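Local coordinates for transcriptional regulator, MarR family (Silicibacter pomeroyi DSS-3, PDB 3CDH), which probably binds DNA through a winged helix-turn-helix domain and regulates transcription, at the interface of chains A and B. Numbering follows the deposited sequence. Chains: chain A/B, Transcriptional regulator, MarR family.

The interface of chains A and B. Residues chain A 145, 148-149; chain B 23, 27-28.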
# COMPACT_ATOMS: atom_id res chain seq x y z
N LEU A 145 -11.38 -6.32 5.78
CA LEU A 145 -10.77 -5.91 7.05
C LEU A 145 -11.37 -6.63 8.26
O LEU A 145 -10.64 -7.02 9.17
CB LEU A 145 -10.84 -4.40 7.23
CG LEU A 145 -9.82 -3.56 6.46
CD1 LEU A 145 -10.12 -2.13 6.72
CD2 LEU A 145 -8.40 -3.87 6.88
N LEU A 148 -10.12 -10.19 8.21
CA LEU A 148 -8.73 -10.22 8.63
C LEU A 148 -8.49 -9.98 10.12
O LEU A 148 -7.37 -10.05 10.56
CB LEU A 148 -7.89 -9.24 7.81
CG LEU A 148 -7.63 -9.68 6.37
CD1 LEU A 148 -7.01 -8.56 5.55
CD2 LEU A 148 -6.73 -10.88 6.35
N ASP A 149 -9.54 -9.75 10.91
CA ASP A 149 -9.35 -9.52 12.35
C ASP A 149 -9.89 -10.67 13.25
O ASP A 149 -10.75 -10.47 14.11
CB ASP A 149 -9.85 -8.12 12.74
CG ASP A 149 -9.09 -6.99 12.00
OD1 ASP A 149 -7.94 -7.22 11.59
OD2 ASP A 149 -9.64 -5.89 11.83
N ALA B 23 -4.86 0.11 4.46
CA ALA B 23 -4.96 -0.82 5.57
C ALA B 23 -5.18 -2.25 5.08
O ALA B 23 -4.49 -3.19 5.53
CB ALA B 23 -6.07 -0.40 6.51
N GLU B 27 -2.82 -5.35 5.91
CA GLU B 27 -3.26 -6.50 6.71
C GLU B 27 -3.34 -7.77 5.90
O GLU B 27 -3.09 -8.85 6.42
CB GLU B 27 -4.58 -6.22 7.40
CG GLU B 27 -4.38 -5.29 8.54
CD GLU B 27 -5.63 -4.97 9.32
OE1 GLU B 27 -6.55 -5.82 9.39
OE2 GLU B 27 -5.68 -3.86 9.88
N ALA B 28 -3.68 -7.65 4.62
CA ALA B 28 -3.79 -8.85 3.81
C ALA B 28 -2.41 -9.44 3.55
O ALA B 28 -2.26 -10.67 3.56
CB ALA B 28 -4.53 -8.56 2.51
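A:Leu145 and A:Leu148, at the end of helix 137-147 and just beyond it, pack on helix 17-38 of chain B and illustrate how MarR-type subunits pair through their terminal helices. The patch is a small part of a two-fold symmetric interface, repeated with the chains exchanged, and probably belongs to the functional dimer. In the van der Waals packing, A:Leu148 sets its branch CD1 on the helix surface where B:Glu27 passes into B:Ala28, 3.6 Å from the backbone N of B:Ala28 and 3.8 Å from CB of B:Glu27. One turn back, A:Leu145 crosses the B:Glu27 side chain at about a right angle and lays a methyl on a polar group, its CD2 3.7 Å from the carboxylate oxygen OE1 of B:Glu27. B:Ala23 adds a looser contact to the same methyl. The polar element is a meeting of two acids. B:Glu27 runs extended beyond CG (chi2 -179°), which brings its carboxylate alongside both leucines, with OE1 directed at A:Asp149. The carboxylate planes are turned 42° apart; unless one acid is protonated, which the coordinates do not show, the pair is probably repulsive, and at 2.69 Å its spacing should not be pressed. Shortening B:Glu27 to an alanine would keep CB against A:Leu148 but would probably open a gap beside CD2 of A:Leu145 and lose any proton-shared link to A:Asp149. In that meeting, OD1 of the A:Asp149 carboxylate lies 3.0 Å from OE1 of B:Glu27.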